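Local coordinates for protein AlkZ (Streptomyces sahachiroi, PDB 5UUJ) that belongs to the AlkZ-like family of DNA glycosylases, a family of the helix-turn-helix clan, with helices as its most common secondary structure alongside a three-stranded and a five-stranded sheet, at residues V34-W45 with K75-L86; P93-T101 with F227-T236. All blocks are in the same frame, centred on the assembly; numbering follows the deposited sequence.

Contact 1: V34-W45 with K75-L86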
loop_
_atom_site.group_PDB
_atom_site.type_symbol
_atom_site.label_atom_id
_atom_site.label_comp_id
_atom_site.label_asym_id
_atom_site.label_seq_id
_atom_site.Cartn_x
_atom_site.Cartn_y
_atom_site.Cartn_z
ATOM N N VAL A 34 -6.206 6.125 -3.977
ATOM C CA VAL A 34 -6.104 4.927 -3.152
ATOM C C VAL A 34 -6.605 3.706 -3.916
ATOM O O VAL A 34 -5.988 2.640 -3.867
ATOM C CB VAL A 34 -6.896 5.086 -1.836
ATOM C CG1 VAL A 34 -6.977 3.762 -1.072
ATOM C CG2 VAL A 34 -6.251 6.145 -0.970
ATOM N N GLY A 35 -7.720 3.864 -4.621
ATOM C CA GLY A 35 -8.279 2.778 -5.405
ATOM C C GLY A 35 -7.331 2.324 -6.498
ATOM O O GLY A 35 -7.066 1.132 -6.656
ATOM N N ARG A 36 -6.813 3.288 -7.254
ATOM C CA ARG A 36 -5.901 3.010 -8.357
ATOM C C ARG A 36 -4.609 2.341 -7.880
ATOM O O ARG A 36 -4.107 1.422 -8.524
ATOM C CB ARG A 36 -5.581 4.312 -9.104
ATOM C CG ARG A 36 -4.552 4.193 -10.219
ATOM C CD ARG A 36 -4.954 3.190 -11.304
ATOM N NE ARG A 36 -6.191 3.547 -11.996
ATOM C CZ ARG A 36 -6.268 4.386 -13.028
ATOM N NH1 ARG A 36 -5.182 4.981 -13.505
ATOM N NH2 ARG A 36 -7.441 4.633 -13.586
ATOM N N LEU A 37 -4.075 2.800 -6.753
ATOM C CA LEU A 37 -2.782 2.315 -6.280
ATOM C C LEU A 37 -2.862 0.996 -5.508
ATOM O O LEU A 37 -1.847 0.518 -5.004
ATOM C CB LEU A 37 -2.115 3.374 -5.401
ATOM C CG LEU A 37 -1.723 4.690 -6.074
ATOM C CD1 LEU A 37 -1.024 5.596 -5.073
ATOM C CD2 LEU A 37 -0.839 4.459 -7.286
ATOM N N CYS A 38 -4.053 0.407 -5.432
ATOM C CA CYS A 38 -4.269 -0.822 -4.665
ATOM C C CYS A 38 -3.906 -0.612 -3.201
ATOM O O CYS A 38 -3.243 -1.446 -2.582
ATOM C CB CYS A 38 -3.450 -1.979 -5.241
ATOM S SG CYS A 38 -3.651 -2.218 -7.018
ATOM N N GLY A 39 -4.349 0.516 -2.658
ATOM C CA GLY A 39 -4.060 0.881 -1.288
ATOM C C GLY A 39 -2.867 1.809 -1.176
ATOM O O GLY A 39 -2.058 1.922 -2.096
ATOM N N VAL A 40 -2.783 2.489 -0.040
ATOM C CA VAL A 40 -1.652 3.346 0.291
ATOM C C VAL A 40 -1.234 3.038 1.722
ATOM O O VAL A 40 -2.076 3.029 2.622
ATOM C CB VAL A 40 -2.004 4.847 0.155
ATOM C CG1 VAL A 40 -0.848 5.730 0.642
ATOM C CG2 VAL A 40 -2.372 5.183 -1.278
ATOM N N GLN A 41 0.053 2.770 1.927
ATOM C CA GLN A 41 0.560 2.507 3.269
ATOM C C GLN A 41 0.342 3.736 4.133
ATOM O O GLN A 41 0.695 4.847 3.739
ATOM C CB GLN A 41 2.043 2.122 3.245
ATOM C CG GLN A 41 2.286 0.636 3.524
ATOM C CD GLN A 41 3.654 0.314 4.125
ATOM O OE1 GLN A 41 4.222 -0.742 3.842
ATOM N NE2 GLN A 41 4.171 1.200 4.974
ATOM N N ALA A 42 -0.241 3.526 5.310
ATOM C CA ALA A 42 -0.709 4.625 6.144
ATOM C C ALA A 42 -0.297 4.483 7.602
ATOM O O ALA A 42 -0.964 5.016 8.488
ATOM C CB ALA A 42 -2.222 4.732 6.043
ATOM N N GLN A 43 0.798 3.777 7.857
ATOM C CA GLN A 43 1.273 3.626 9.226
ATOM C C GLN A 43 1.766 4.973 9.742
ATOM O O GLN A 43 1.542 5.326 10.899
ATOM C CB GLN A 43 2.383 2.576 9.313
ATOM C CG GLN A 43 2.865 2.312 10.732
ATOM C CD GLN A 43 1.733 1.965 11.684
ATOM O OE1 GLN A 43 1.028 0.974 11.494
ATOM N NE2 GLN A 43 1.550 2.787 12.713
ATOM N N VAL A 44 2.444 5.713 8.871
ATOM C CA VAL A 44 2.781 7.107 9.128
ATOM C C VAL A 44 1.783 7.965 8.353
ATOM O O VAL A 44 1.851 8.056 7.129
ATOM C CB VAL A 44 4.224 7.442 8.706
ATOM C CG1 VAL A 44 4.568 8.879 9.075
ATOM C CG2 VAL A 44 5.208 6.474 9.358
ATOM N N TRP A 45 0.849 8.579 9.074
ATOM C CA TRP A 45 -0.288 9.236 8.442
ATOM C C TRP A 45 0.130 10.401 7.554
ATOM O O TRP A 45 -0.390 10.556 6.450
ATOM C CB TRP A 45 -1.280 9.727 9.497
ATOM C CG TRP A 45 -2.514 10.294 8.887
ATOM C CD1 TRP A 45 -2.942 11.585 8.950
ATOM C CD2 TRP A 45 -3.474 9.591 8.093
ATOM N NE1 TRP A 45 -4.115 11.730 8.251
ATOM C CE2 TRP A 45 -4.463 10.520 7.714
ATOM C CE3 TRP A 45 -3.594 8.264 7.664
ATOM C CZ2 TRP A 45 -5.559 10.166 6.931
ATOM C CZ3 TRP A 45 -4.683 7.915 6.888
ATOM C CH2 TRP A 45 -5.650 8.861 6.529
ATOM N N LYS A 75 -9.339 2.583 6.996
ATOM C CA LYS A 75 -7.991 2.248 7.431
ATOM C C LYS A 75 -8.015 0.884 8.100
ATOM O O LYS A 75 -8.759 0.664 9.057
ATOM C CB LYS A 75 -7.438 3.307 8.388
ATOM C CG LYS A 75 -7.292 4.685 7.770
ATOM C CD LYS A 75 -6.944 5.741 8.810
ATOM C CE LYS A 75 -5.586 5.485 9.436
ATOM N NZ LYS A 75 -5.176 6.596 10.342
ATOM N N THR A 76 -7.207 -0.033 7.585
ATOM C CA THR A 76 -7.115 -1.366 8.153
ATOM C C THR A 76 -5.828 -2.041 7.698
ATOM O O THR A 76 -5.094 -1.510 6.863
ATOM C CB THR A 76 -8.335 -2.231 7.758
ATOM O OG1 THR A 76 -8.357 -3.426 8.548
ATOM C CG2 THR A 76 -8.304 -2.594 6.272
ATOM N N TRP A 77 -5.555 -3.212 8.261
ATOM C CA TRP A 77 -4.357 -3.964 7.923
ATOM C C TRP A 77 -4.637 -4.865 6.732
ATOM O O TRP A 77 -5.604 -5.623 6.735
ATOM C CB TRP A 77 -3.883 -4.773 9.130
ATOM C CG TRP A 77 -3.439 -3.898 10.255
ATOM C CD1 TRP A 77 -2.154 -3.590 10.592
ATOM C CD2 TRP A 77 -4.276 -3.193 11.178
ATOM N NE1 TRP A 77 -2.137 -2.744 11.675
ATOM C CE2 TRP A 77 -3.428 -2.485 12.055
ATOM C CE3 TRP A 77 -5.661 -3.096 11.354
ATOM C CZ2 TRP A 77 -3.918 -1.694 13.092
ATOM C CZ3 TRP A 77 -6.147 -2.308 12.384
ATOM C CH2 TRP A 77 -5.276 -1.618 13.240
ATOM N N ALA A 78 -3.793 -4.755 5.711
ATOM C CA ALA A 78 -3.970 -5.498 4.473
ATOM C C ALA A 78 -2.644 -6.123 4.030
ATOM O O ALA A 78 -2.109 -6.995 4.721
ATOM C CB ALA A 78 -4.538 -4.587 3.388
HETATM N N MSE A 79 -2.111 -5.678 2.892
HETATM C CA MSE A 79 -0.932 -6.309 2.295
HETATM C C MSE A 79 0.268 -6.325 3.235
HETATM O O MSE A 79 0.612 -5.308 3.841
HETATM C CB MSE A 79 -0.546 -5.603 0.995
HETATM C CG MSE A 79 -1.309 -6.103 -0.223
HETATM SE SE MSE A 79 -3.224 -5.713 -0.149
HETATM C CE MSE A 79 -3.076 -3.765 -0.110
ATOM N N ARG A 80 0.892 -7.496 3.346
ATOM C CA ARG A 80 2.071 -7.690 4.188
ATOM C C ARG A 80 1.768 -7.390 5.659
ATOM O O ARG A 80 2.678 -7.215 6.465
ATOM C CB ARG A 80 3.228 -6.817 3.689
ATOM C CG ARG A 80 3.524 -6.997 2.200
ATOM C CD ARG A 80 4.650 -6.098 1.706
ATOM N NE ARG A 80 4.385 -4.681 1.957
ATOM C CZ ARG A 80 3.597 -3.906 1.213
ATOM N NH1 ARG A 80 2.962 -4.395 0.153
ATOM N NH2 ARG A 80 3.438 -2.631 1.539
ATOM N N GLY A 81 0.485 -7.336 5.999
ATOM C CA GLY A 81 0.064 -7.090 7.366
ATOM C C GLY A 81 0.202 -5.648 7.824
ATOM O O GLY A 81 0.021 -5.359 9.005
ATOM N N THR A 82 0.518 -4.738 6.905
ATOM C CA THR A 82 0.703 -3.335 7.268
ATOM C C THR A 82 -0.586 -2.534 7.097
ATOM O O THR A 82 -1.457 -2.887 6.297
ATOM C CB THR A 82 1.812 -2.667 6.430
ATOM O OG1 THR A 82 1.423 -2.629 5.056
ATOM C CG2 THR A 82 3.126 -3.424 6.563
ATOM N N LEU A 83 -0.692 -1.451 7.856
ATOM C CA LEU A 83 -1.850 -0.570 7.810
ATOM C C LEU A 83 -1.960 0.136 6.463
ATOM O O LEU A 83 -1.021 0.802 6.029
ATOM C CB LEU A 83 -1.763 0.460 8.935
ATOM C CG LEU A 83 -2.981 1.360 9.136
ATOM C CD1 LEU A 83 -4.178 0.538 9.581
ATOM C CD2 LEU A 83 -2.664 2.453 10.146
ATOM N N HIS A 84 -3.114 -0.018 5.816
ATOM C CA HIS A 84 -3.373 0.568 4.503
ATOM C C HIS A 84 -4.638 1.414 4.496
ATOM O O HIS A 84 -5.601 1.111 5.201
ATOM C CB HIS A 84 -3.536 -0.524 3.442
ATOM C CG HIS A 84 -2.252 -1.009 2.845
ATOM N ND1 HIS A 84 -1.476 -1.982 3.434
ATOM C CD2 HIS A 84 -1.632 -0.683 1.684
ATOM C CE1 HIS A 84 -0.419 -2.221 2.671
ATOM N NE2 HIS A 84 -0.495 -1.445 1.607
ATOM N N LEU A 85 -4.631 2.467 3.685
ATOM C CA LEU A 85 -5.869 3.091 3.238
ATOM C C LEU A 85 -6.441 2.235 2.115
ATOM O O LEU A 85 -5.698 1.774 1.249
ATOM C CB LEU A 85 -5.632 4.522 2.745
ATOM C CG LEU A 85 -5.495 5.630 3.792
ATOM C CD1 LEU A 85 -4.909 6.878 3.162
ATOM C CD2 LEU A 85 -6.841 5.949 4.426
ATOM N N LEU A 86 -7.751 2.007 2.144
ATOM C CA LEU A 86 -8.443 1.289 1.076
ATOM C C LEU A 86 -9.828 1.877 0.848
ATOM O O LEU A 86 -10.414 2.471 1.754
ATOM C CB LEU A 86 -8.573 -0.200 1.411
ATOM C CG LEU A 86 -7.284 -1.016 1.538
ATOM C CD1 LEU A 86 -7.579 -2.360 2.180
ATOM C CD2 LEU A 86 -6.635 -1.213 0.184
HETATM O O HOH W 1 -2.242 6.218 10.811
HETATM O O HOH W 2 1.416 -0.969 9.915
HETATM O O HOH W 3 -1.000 -0.187 13.053
#
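Val40 and Leu85 exchange two backbone hydrogen bonds, the shorter running 2.8 Å from Leu85 N to Val40 O. Ala42 N adds a third bond, to Leu83 O. Beyond the backbone pairing, a side-chain bond joins the segments: Arg80 NH2 donates a hydrogen bond to Gln41 OE1 at 3.1 Å. The amide and the guanidinium are nearly coplanar, and the donor sits on a lone pair of OE1. Arg80 NH1 binds Trp230 O, so the guanidinium is gripped from two partners. His84 ND1 donates to Thr82 O, in the turn just before its strand. Gln41 CG lies over one face of the His84 imidazole, 4.3 Å from the centroid, in a CH-pi contact. The methyl CE of selenomethionine Met79 covers the opposite face. The backbone bonds pair strand 40-41 with strand 83-86, the middle strand of a three-stranded antiparallel sheet. A Schellman motif at Cys38 ends the helix before it, and Gly39 CA then passes close to Leu85 O. On the face carrying Val40 and Leu85, the Leu85 methyls meet the six-membered ring of Trp45, with CD2 at its edge, 3.8 Å from CH2. Lys75 bends at chi3 (64°) and brings NZ 4.1 Å from the centroid of that ring, an off-centre cation-pi contact. Trp45 NE1 is bonded to Asn65. One water links Lys75 NZ to Ala42 O. Val34 CG2 packs on Leu85 CB.

Contact 2: P93-T101 with F227-T236; sequences PYLSLMANT and FDRWLSLNST
Met98, a selenomethionine, and Leu231 run side by side in opposing senses. The bends of the Met98 chain at chi2 and chi3 set SE beside Leu231 and turn the methyl CE toward Ser232 CB. SE comes 3.7 Å from Leu231 CD1 and also lies against the Leu231 carbonyl oxygen. Leu231 has CG anti to its backbone N (chi1 -177°), and its two methyls part company: CD1 meets Met98, while CD2 meets Leu97 CD2 at 4.0 Å. The Leu97 side chain lies roughly perpendicular to that of Leu231. Leu97 CD2 also reaches the edge of the Phe227 ring near CZ. Further along, Tyr94 CE1 approaches the edge of the Trp230 indole, 4.1 Å from CH2. The two aromatic side chains meet obliquely, without stacking. This is a near-perpendicular helix pair: helices 93-100 and 227-232 cross at -91°, with their axes 11.0 Å apart. Side chains bridge that separation, and no direct hydrogen bond joins the segments. Helix 204-219 touches Tyr94 and Leu97 as well. At the other end, Thr101 points CG2 at Ser232 CB, 3.9 Å away. Its OG1 turns back to Met98 O, 2.7 Å away, leaving the methyl to make the contact. On the partner segment, Asp228 ties helix to turn. Its OD1 accepts from Ser232 OG and Thr236 OG1, which arrive from opposite faces of the carboxylate, and its OD2 accepts from Thr236 N. Ser232 OG in turn accepts from Ser235 N, an ST motif. A single water bridges the segments, donating hydrogen bonds to Leu97 O and Thr236 OG1 (2.9 Å) and accepting from Asn100 ND2.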
loop_
_atom_site.group_PDB
_atom_site.type_symbol
_atom_site.label_atom_id
_atom_site.label_comp_id
_atom_site.label_asym_id
_atom_site.label_seq_id
_atom_site.Cartn_x
_atom_site.Cartn_y
_atom_site.Cartn_z
ATOM N N PRO A 93 -11.761 -8.233 -1.781
ATOM C CA PRO A 93 -10.822 -9.110 -2.491
ATOM C C PRO A 93 -9.401 -9.071 -1.929
ATOM O O PRO A 93 -8.772 -10.125 -1.837
ATOM C CB PRO A 93 -10.864 -8.569 -3.921
ATOM C CG PRO A 93 -12.235 -8.000 -4.052
ATOM C CD PRO A 93 -12.527 -7.386 -2.710
ATOM N N TYR A 94 -8.909 -7.889 -1.558
ATOM C CA TYR A 94 -7.574 -7.776 -0.977
ATOM C C TYR A 94 -7.489 -8.533 0.342
ATOM O O TYR A 94 -6.549 -9.294 0.571
ATOM C CB TYR A 94 -7.189 -6.316 -0.741
ATOM C CG TYR A 94 -7.087 -5.481 -1.992
ATOM C CD1 TYR A 94 -6.030 -5.643 -2.876
ATOM C CD2 TYR A 94 -8.042 -4.516 -2.279
ATOM C CE1 TYR A 94 -5.936 -4.873 -4.022
ATOM C CE2 TYR A 94 -7.958 -3.744 -3.414
ATOM C CZ TYR A 94 -6.902 -3.923 -4.282
ATOM O OH TYR A 94 -6.821 -3.150 -5.413
ATOM N N LEU A 95 -8.472 -8.309 1.208
ATOM C CA LEU A 95 -8.486 -8.915 2.534
ATOM C C LEU A 95 -8.634 -10.434 2.465
ATOM O O LEU A 95 -7.996 -11.162 3.229
ATOM C CB LEU A 95 -9.617 -8.319 3.376
ATOM C CG LEU A 95 -9.505 -6.828 3.719
ATOM C CD1 LEU A 95 -10.733 -6.375 4.498
ATOM C CD2 LEU A 95 -8.246 -6.528 4.510
ATOM N N SER A 96 -9.474 -10.905 1.548
ATOM C CA SER A 96 -9.690 -12.337 1.361
ATOM C C SER A 96 -8.385 -13.056 1.024
ATOM O O SER A 96 -8.122 -14.153 1.517
ATOM C CB SER A 96 -10.717 -12.582 0.254
ATOM O OG SER A 96 -10.869 -13.969 -0.006
ATOM N N LEU A 97 -7.565 -12.427 0.191
ATOM C CA LEU A 97 -6.301 -13.021 -0.219
ATOM C C LEU A 97 -5.295 -13.039 0.930
ATOM O O LEU A 97 -4.458 -13.937 1.010
ATOM C CB LEU A 97 -5.723 -12.267 -1.420
ATOM C CG LEU A 97 -5.774 -13.016 -2.753
ATOM C CD1 LEU A 97 -7.194 -13.423 -3.105
ATOM C CD2 LEU A 97 -5.167 -12.171 -3.863
HETATM N N MSE A 98 -5.377 -12.055 1.821
HETATM C CA MSE A 98 -4.501 -12.022 2.987
HETATM C C MSE A 98 -4.891 -13.118 3.978
HETATM O O MSE A 98 -4.030 -13.788 4.542
HETATM C CB MSE A 98 -4.544 -10.654 3.678
HETATM C CG MSE A 98 -4.059 -9.486 2.826
HETATM SE SE MSE A 98 -2.336 -9.801 1.960
HETATM C CE MSE A 98 -1.291 -10.316 3.528
ATOM N N ALA A 99 -6.191 -13.296 4.190
ATOM C CA ALA A 99 -6.681 -14.354 5.065
ATOM C C ALA A 99 -6.267 -15.722 4.528
ATOM O O ALA A 99 -6.000 -16.647 5.294
ATOM C CB ALA A 99 -8.194 -14.274 5.207
ATOM N N ASN A 100 -6.198 -15.836 3.207
ATOM C CA ASN A 100 -5.837 -17.091 2.559
ATOM C C ASN A 100 -4.409 -17.539 2.886
ATOM O O ASN A 100 -4.099 -18.724 2.804
ATOM C CB ASN A 100 -6.013 -16.962 1.042
ATOM C CG ASN A 100 -5.634 -18.233 0.297
ATOM O OD1 ASN A 100 -6.328 -19.244 0.384
ATOM N ND2 ASN A 100 -4.536 -18.179 -0.451
ATOM N N THR A 101 -3.544 -16.600 3.266
ATOM C CA THR A 101 -2.159 -16.945 3.590
ATOM C C THR A 101 -2.082 -17.767 4.873
ATOM O O THR A 101 -1.128 -18.518 5.072
ATOM C CB THR A 101 -1.268 -15.696 3.753
ATOM O OG1 THR A 101 -1.661 -14.961 4.921
ATOM C CG2 THR A 101 -1.358 -14.803 2.525
ATOM N N PHE A 227 4.374 -10.131 -7.698
ATOM C CA PHE A 227 3.023 -9.911 -7.204
ATOM C C PHE A 227 2.865 -10.385 -5.761
ATOM O O PHE A 227 2.349 -9.655 -4.912
ATOM C CB PHE A 227 2.003 -10.621 -8.091
ATOM C CG PHE A 227 0.629 -10.691 -7.490
ATOM C CD1 PHE A 227 -0.206 -9.588 -7.509
ATOM C CD2 PHE A 227 0.177 -11.857 -6.898
ATOM C CE1 PHE A 227 -1.467 -9.647 -6.953
ATOM C CE2 PHE A 227 -1.087 -11.924 -6.341
ATOM C CZ PHE A 227 -1.909 -10.815 -6.370
ATOM N N ASP A 228 3.316 -11.605 -5.484
ATOM C CA ASP A 228 3.117 -12.203 -4.169
ATOM C C ASP A 228 4.084 -11.601 -3.149
ATOM O O ASP A 228 3.831 -11.652 -1.947
ATOM C CB ASP A 228 3.283 -13.725 -4.240
ATOM C CG ASP A 228 2.706 -14.439 -3.022
ATOM O OD1 ASP A 228 1.692 -13.965 -2.469
ATOM O OD2 ASP A 228 3.259 -15.484 -2.626
ATOM N N ARG A 229 5.184 -11.024 -3.628
ATOM C CA ARG A 229 6.084 -10.287 -2.747
ATOM C C ARG A 229 5.386 -9.033 -2.226
ATOM O O ARG A 229 5.432 -8.731 -1.032
ATOM C CB ARG A 229 7.380 -9.901 -3.461
ATOM C CG ARG A 229 8.332 -9.114 -2.562
ATOM C CD ARG A 229 9.725 -9.013 -3.137
ATOM N NE ARG A 229 9.774 -8.109 -4.284
ATOM C CZ ARG A 229 10.341 -8.390 -5.456
ATOM N NH1 ARG A 229 10.923 -9.566 -5.669
ATOM N NH2 ARG A 229 10.325 -7.486 -6.426
ATOM N N TRP A 230 4.746 -8.305 -3.134
ATOM C CA TRP A 230 3.942 -7.146 -2.765
ATOM C C TRP A 230 2.783 -7.552 -1.857
ATOM O O TRP A 230 2.525 -6.907 -0.842
ATOM C CB TRP A 230 3.409 -6.450 -4.020
ATOM C CG TRP A 230 2.276 -5.516 -3.753
ATOM C CD1 TRP A 230 2.360 -4.233 -3.296
ATOM C CD2 TRP A 230 0.880 -5.786 -3.936
ATOM N NE1 TRP A 230 1.103 -3.690 -3.177
ATOM C CE2 TRP A 230 0.178 -4.621 -3.564
ATOM C CE3 TRP A 230 0.156 -6.899 -4.376
ATOM C CZ2 TRP A 230 -1.211 -4.538 -3.617
ATOM C CZ3 TRP A 230 -1.224 -6.814 -4.430
ATOM C CH2 TRP A 230 -1.893 -5.641 -4.052
ATOM N N LEU A 231 2.104 -8.634 -2.219
ATOM C CA LEU A 231 0.920 -9.074 -1.493
ATOM C C LEU A 231 1.234 -9.532 -0.073
ATOM O O LEU A 231 0.593 -9.089 0.879
ATOM C CB LEU A 231 0.228 -10.215 -2.247
ATOM C CG LEU A 231 -1.080 -10.730 -1.637
ATOM C CD1 LEU A 231 -2.195 -9.698 -1.777
ATOM C CD2 LEU A 231 -1.486 -12.049 -2.273
ATOM N N SER A 232 2.218 -10.417 0.070
ATOM C CA SER A 232 2.401 -11.138 1.326
ATOM C C SER A 232 3.839 -11.559 1.614
ATOM O O SER A 232 4.064 -12.466 2.411
ATOM C CB SER A 232 1.519 -12.383 1.320
ATOM O OG SER A 232 1.994 -13.319 0.372
ATOM N N LEU A 233 4.805 -10.902 0.980
ATOM C CA LEU A 233 6.205 -11.312 1.078
ATOM C C LEU A 233 6.344 -12.789 0.716
ATOM O O LEU A 233 7.003 -13.559 1.418
ATOM C CB LEU A 233 6.758 -11.045 2.484
ATOM C CG LEU A 233 6.745 -9.588 2.957
ATOM C CD1 LEU A 233 7.290 -9.479 4.376
ATOM C CD2 LEU A 233 7.544 -8.698 2.016
ATOM N N ASN A 234 5.692 -13.172 -0.378
ATOM C CA ASN A 234 5.772 -14.526 -0.924
ATOM C C ASN A 234 5.302 -15.612 0.045
ATOM O O ASN A 234 5.980 -16.620 0.237
ATOM C CB ASN A 234 7.204 -14.821 -1.380
ATOM C CG ASN A 234 7.627 -13.947 -2.548
ATOM O OD1 ASN A 234 7.224 -14.182 -3.688
ATOM N ND2 ASN A 234 8.436 -12.935 -2.270
ATOM N N SER A 235 4.123 -15.409 0.629
ATOM C CA SER A 235 3.563 -16.356 1.590
ATOM C C SER A 235 2.484 -17.245 0.974
ATOM O O SER A 235 2.043 -18.210 1.598
ATOM C CB SER A 235 2.983 -15.605 2.792
ATOM O OG SER A 235 3.981 -14.839 3.444
ATOM N N THR A 236 2.058 -16.927 -0.245
ATOM C CA THR A 236 0.991 -17.685 -0.898
ATOM C C THR A 236 1.522 -18.967 -1.540
ATOM O O THR A 236 2.640 -19.002 -2.053
ATOM C CB THR A 236 0.278 -16.842 -1.980
ATOM O OG1 THR A 236 -0.171 -15.607 -1.410
ATOM C CG2 THR A 236 -0.922 -17.593 -2.555
HETATM O O HOH W 4 -3.053 -15.516 -0.835
#

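Overall arrangement
Both contacts are largely buried, but contact 1 lies about 4 Å from the centre of the chain and contact 2 about 12 Å, measured centre to centre. Contact 1 is a strand pairing, held by backbone bonds and a side-chain amide–guanidinium bond. Contact 2 is helix against helix and mostly apolar; no direct hydrogen bond crosses between its segments, though one water does bridge them. Helix 91-100 is the next element after strand 83-86, so the chain runs from one contact into the other. They also touch: Arg80 N probably bonds to Leu231 O, at 3.0 Å, and Cys38 CA packs against Tyr94 OH. Helix 224-232 thus meets both the sheet's turn and helix 91-100.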